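Long-range contact in carboxypeptidase 1 (Deinococcus radiodurans str. R1, PDB 5GIV), which is a zinc metallocarboxypeptidase of the M32 family that probably removes amino acids one by one from peptide C-termini with broad specificity: residues A[99-108]-A[141-151]. Residues are numbered along the deposited sequence; the frame is centred on the assembly and turned at random.
Sequences RIPAEFVREF and LSLQAASYFPE
Phe104 reaches from helix 102-108 into the tightly packed half of the contact, its ring laid against the last turns of helix 128-147 and Tyr148 just beyond. With CG anti to the backbone N (chi1 -176°), the ring is directed at that helix: its CE2 meets Ala145 CB at 3.6 Å, the Leu141 carbonyl lies at its edge, and Tyr148 presents an edge to its face in a T-shaped pair, centroids 5.4 Å apart. Tyr148 is covered on one face by Pro101, whose CD sits 3.6 Å from the ring centroid in a CH-pi contact. At one end Leu141 CB stands over the Phe108 ring; at the other, Ile100 CG1 meets the edge of Phe149, 3.5 Å from CE1. The solvent side, where Glu151 is exposed and Arg99 partly so, is held mainly by polar bonds. Arg99 passes its CG over the face of Phe149, then bends so that NH1 and NH2 both grip Glu151 OE1, at 2.9 and 2.8 Å, in a nearly coplanar salt bridge; NH1 also donates to Tyr148 O (3.1 Å), while NE pairs with Glu95. A methionine here would probably leave Glu151 without its counter-charge and the Tyr148 carbonyl without this donor. The two short helical segments run antiparallel at 155°, axes 11.4 Å apart at the closest, among other helices: 155-163 packs behind Ala145 and Ala146, 43-62 touches Ala102 and Val105, and Pro414, in a loop, meets Phe108.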
loop_
_atom_site.group_PDB
_atom_site.type_symbol
_atom_site.label_atom_id
_atom_site.label_comp_id
_atom_site.label_asym_id
_atom_site.label_seq_id
_atom_site.Cartn_x
_atom_site.Cartn_y
_atom_site.Cartn_z
ATOM N N ARG A 99 -9.354 27.974 -12.514
ATOM C CA ARG A 99 -8.706 28.986 -13.338
ATOM C C ARG A 99 -7.970 28.341 -14.504
ATOM O O ARG A 99 -7.927 28.896 -15.607
ATOM C CB ARG A 99 -7.736 29.808 -12.490
ATOM C CG ARG A 99 -7.123 30.990 -13.227
ATOM C CD ARG A 99 -8.085 32.178 -13.230
ATOM N NE ARG A 99 -8.245 32.716 -11.879
ATOM C CZ ARG A 99 -7.453 33.638 -11.337
ATOM N NH1 ARG A 99 -6.440 34.149 -12.025
ATOM N NH2 ARG A 99 -7.669 34.052 -10.098
ATOM N N ILE A 100 -7.355 27.187 -14.272
ATOM C CA ILE A 100 -6.529 26.525 -15.275
ATOM C C ILE A 100 -7.406 25.524 -16.021
ATOM O O ILE A 100 -7.995 24.639 -15.379
ATOM C CB ILE A 100 -5.315 25.835 -14.641
ATOM C CG1 ILE A 100 -4.536 26.838 -13.786
ATOM C CG2 ILE A 100 -4.427 25.210 -15.721
ATOM C CD1 ILE A 100 -3.376 26.228 -13.037
ATOM N N PRO A 101 -7.514 25.623 -17.343
ATOM C CA PRO A 101 -8.359 24.689 -18.097
ATOM C C PRO A 101 -7.944 23.242 -17.878
ATOM O O PRO A 101 -6.752 22.925 -17.803
ATOM C CB PRO A 101 -8.143 25.116 -19.556
ATOM C CG PRO A 101 -7.667 26.522 -19.486
ATOM C CD PRO A 101 -6.884 26.634 -18.211
ATOM N N ALA A 102 -8.945 22.358 -17.789
ATOM C CA ALA A 102 -8.674 20.936 -17.590
ATOM C C ALA A 102 -7.796 20.372 -18.704
ATOM O O ALA A 102 -6.945 19.509 -18.457
ATOM C CB ALA A 102 -9.983 20.154 -17.500
ATOM N N GLU A 103 -7.988 20.842 -19.938
ATOM C CA GLU A 103 -7.117 20.412 -21.026
ATOM C C GLU A 103 -5.656 20.663 -20.681
ATOM O O GLU A 103 -4.802 19.780 -20.825
ATOM C CB GLU A 103 -7.489 21.143 -22.316
ATOM C CG GLU A 103 -7.979 20.230 -23.414
ATOM C CD GLU A 103 -7.132 18.975 -23.547
ATOM O OE1 GLU A 103 -7.501 17.935 -22.946
ATOM O OE2 GLU A 103 -6.088 19.032 -24.240
ATOM N N PHE A 104 -5.357 21.875 -20.218
ATOM C CA PHE A 104 -3.984 22.244 -19.892
ATOM C C PHE A 104 -3.453 21.429 -18.719
ATOM O O PHE A 104 -2.268 21.093 -18.678
ATOM C CB PHE A 104 -3.903 23.736 -19.584
ATOM C CG PHE A 104 -2.515 24.216 -19.321
ATOM C CD1 PHE A 104 -1.707 24.623 -20.372
ATOM C CD2 PHE A 104 -2.012 24.257 -18.038
ATOM C CE1 PHE A 104 -0.430 25.069 -20.146
ATOM C CE2 PHE A 104 -0.732 24.697 -17.806
ATOM C CZ PHE A 104 0.062 25.103 -18.861
ATOM N N VAL A 105 -4.304 21.134 -17.736
ATOM C CA VAL A 105 -3.865 20.318 -16.608
ATOM C C VAL A 105 -3.349 18.975 -17.103
ATOM O O VAL A 105 -2.283 18.507 -16.689
ATOM C CB VAL A 105 -5.014 20.134 -15.601
ATOM C CG1 VAL A 105 -4.587 19.205 -14.458
ATOM C CG2 VAL A 105 -5.497 21.481 -15.088
ATOM N N ARG A 106 -4.093 18.349 -18.018
ATOM C CA ARG A 106 -3.714 17.035 -18.533
ATOM C C ARG A 106 -2.463 17.103 -19.397
ATOM O O ARG A 106 -1.590 16.232 -19.301
ATOM C CB ARG A 106 -4.882 16.426 -19.311
ATOM C CG ARG A 106 -6.015 15.906 -18.420
ATOM C CD ARG A 106 -7.062 15.165 -19.236
ATOM N NE ARG A 106 -7.738 16.071 -20.160
ATOM C CZ ARG A 106 -8.855 16.734 -19.872
ATOM N NH1 ARG A 106 -9.436 16.580 -18.686
ATOM N NH2 ARG A 106 -9.393 17.545 -20.776
ATOM N N GLU A 107 -2.357 18.118 -20.254
ATOM C CA GLU A 107 -1.178 18.231 -21.107
ATOM C C GLU A 107 0.085 18.390 -20.267
ATOM O O GLU A 107 1.082 17.694 -20.484
ATOM C CB GLU A 107 -1.339 19.399 -22.086
ATOM C CG GLU A 107 -0.177 19.527 -23.062
ATOM C CD GLU A 107 -0.129 20.869 -23.778
ATOM O OE1 GLU A 107 -0.900 21.781 -23.405
ATOM O OE2 GLU A 107 0.679 21.006 -24.727
ATOM N N PHE A 108 0.061 19.312 -19.304
ATOM C CA PHE A 108 1.213 19.521 -18.433
ATOM C C PHE A 108 1.531 18.255 -17.638
ATOM O O PHE A 108 2.694 17.847 -17.528
ATOM C CB PHE A 108 0.936 20.704 -17.496
ATOM C CG PHE A 108 2.175 21.415 -17.019
ATOM C CD1 PHE A 108 3.421 20.836 -17.139
ATOM C CD2 PHE A 108 2.086 22.678 -16.460
ATOM C CE1 PHE A 108 4.553 21.500 -16.704
ATOM C CE2 PHE A 108 3.218 23.344 -16.021
ATOM C CZ PHE A 108 4.450 22.751 -16.146
ATOM N N LEU A 141 5.443 25.634 -20.926
ATOM C CA LEU A 141 4.237 25.331 -20.160
ATOM C C LEU A 141 4.241 26.009 -18.786
ATOM O O LEU A 141 3.177 26.379 -18.279
ATOM C CB LEU A 141 4.082 23.820 -20.001
ATOM C CG LEU A 141 3.845 23.022 -21.285
ATOM C CD1 LEU A 141 3.876 21.519 -21.010
ATOM C CD2 LEU A 141 2.521 23.433 -21.936
ATOM N N SER A 142 5.407 26.152 -18.148
ATOM C CA SER A 142 5.445 26.857 -16.866
ATOM C C SER A 142 5.019 28.311 -17.029
ATOM O O SER A 142 4.236 28.834 -16.227
ATOM C CB SER A 142 6.845 26.786 -16.244
ATOM O OG SER A 142 7.202 25.450 -15.938
ATOM N N LEU A 143 5.507 28.975 -18.076
ATOM C CA LEU A 143 5.092 30.350 -18.325
ATOM C C LEU A 143 3.609 30.421 -18.663
ATOM O O LEU A 143 2.900 31.333 -18.208
ATOM C CB LEU A 143 5.933 30.938 -19.450
ATOM C CG LEU A 143 7.382 31.207 -19.075
ATOM C CD1 LEU A 143 8.172 31.512 -20.326
ATOM C CD2 LEU A 143 7.474 32.361 -18.062
ATOM N N GLN A 144 3.121 29.458 -19.443
ATOM C CA GLN A 144 1.707 29.435 -19.788
ATOM C C GLN A 144 0.835 29.231 -18.555
ATOM O O GLN A 144 -0.185 29.913 -18.384
ATOM C CB GLN A 144 1.439 28.335 -20.812
ATOM C CG GLN A 144 0.013 28.319 -21.292
ATOM C CD GLN A 144 -0.184 27.417 -22.481
ATOM O OE1 GLN A 144 0.781 27.035 -23.158
ATOM N NE2 GLN A 144 -1.445 27.098 -22.772
ATOM N N ALA A 145 1.221 28.300 -17.679
ATOM C CA ALA A 145 0.438 28.078 -16.470
ATOM C C ALA A 145 0.362 29.348 -15.638
ATOM O O ALA A 145 -0.709 29.716 -15.147
ATOM C CB ALA A 145 1.038 26.935 -15.652
ATOM N N ALA A 146 1.485 30.045 -15.490
ATOM C CA ALA A 146 1.477 31.274 -14.712
ATOM C C ALA A 146 0.620 32.346 -15.368
ATOM O O ALA A 146 0.048 33.190 -14.669
ATOM C CB ALA A 146 2.907 31.778 -14.517
ATOM N N SER A 147 0.504 32.326 -16.698
ATOM C CA SER A 147 -0.266 33.361 -17.379
ATOM C C SER A 147 -1.756 33.269 -17.079
ATOM O O SER A 147 -2.472 34.251 -17.280
ATOM C CB SER A 147 -0.025 33.306 -18.891
ATOM O OG SER A 147 -0.612 32.158 -19.469
ATOM N N TYR A 148 -2.242 32.120 -16.601
ATOM C CA TYR A 148 -3.628 32.039 -16.158
ATOM C C TYR A 148 -3.876 32.806 -14.868
ATOM O O TYR A 148 -5.032 32.900 -14.439
ATOM C CB TYR A 148 -4.058 30.586 -15.959
ATOM C CG TYR A 148 -4.149 29.799 -17.237
ATOM C CD1 TYR A 148 -5.134 30.076 -18.179
ATOM C CD2 TYR A 148 -3.256 28.769 -17.504
ATOM C CE1 TYR A 148 -5.216 29.355 -19.356
ATOM C CE2 TYR A 148 -3.332 28.041 -18.673
ATOM C CZ TYR A 148 -4.311 28.337 -19.593
ATOM O OH TYR A 148 -4.385 27.610 -20.755
ATOM N N PHE A 149 -2.831 33.342 -14.241
ATOM C CA PHE A 149 -2.945 34.113 -13.002
ATOM C C PHE A 149 -2.272 35.464 -13.202
ATOM O O PHE A 149 -1.202 35.739 -12.640
ATOM C CB PHE A 149 -2.348 33.333 -11.828
ATOM C CG PHE A 149 -3.078 32.048 -11.546
ATOM C CD1 PHE A 149 -2.818 30.906 -12.294
ATOM C CD2 PHE A 149 -4.041 31.987 -10.549
ATOM C CE1 PHE A 149 -3.502 29.726 -12.053
ATOM C CE2 PHE A 149 -4.723 30.808 -10.296
ATOM C CZ PHE A 149 -4.453 29.678 -11.047
ATOM N N PRO A 150 -2.880 36.335 -14.016
ATOM C CA PRO A 150 -2.266 37.642 -14.296
ATOM C C PRO A 150 -2.134 38.538 -13.081
ATOM O O PRO A 150 -1.395 39.529 -13.154
ATOM C CB PRO A 150 -3.212 38.256 -15.332
ATOM C CG PRO A 150 -4.519 37.592 -15.071
ATOM C CD PRO A 150 -4.198 36.194 -14.656
ATOM N N GLU A 151 -2.802 38.237 -11.964
ATOM C CA GLU A 151 -2.570 39.039 -10.765
ATOM C C GLU A 151 -1.119 39.004 -10.312
ATOM O O GLU A 151 -0.729 39.835 -9.490
ATOM C CB GLU A 151 -3.491 38.590 -9.632
ATOM C CG GLU A 151 -3.482 37.101 -9.390
ATOM C CD GLU A 151 -4.461 36.403 -10.304
ATOM O OE1 GLU A 151 -5.353 35.678 -9.813
ATOM O OE2 GLU A 151 -4.345 36.614 -11.529
#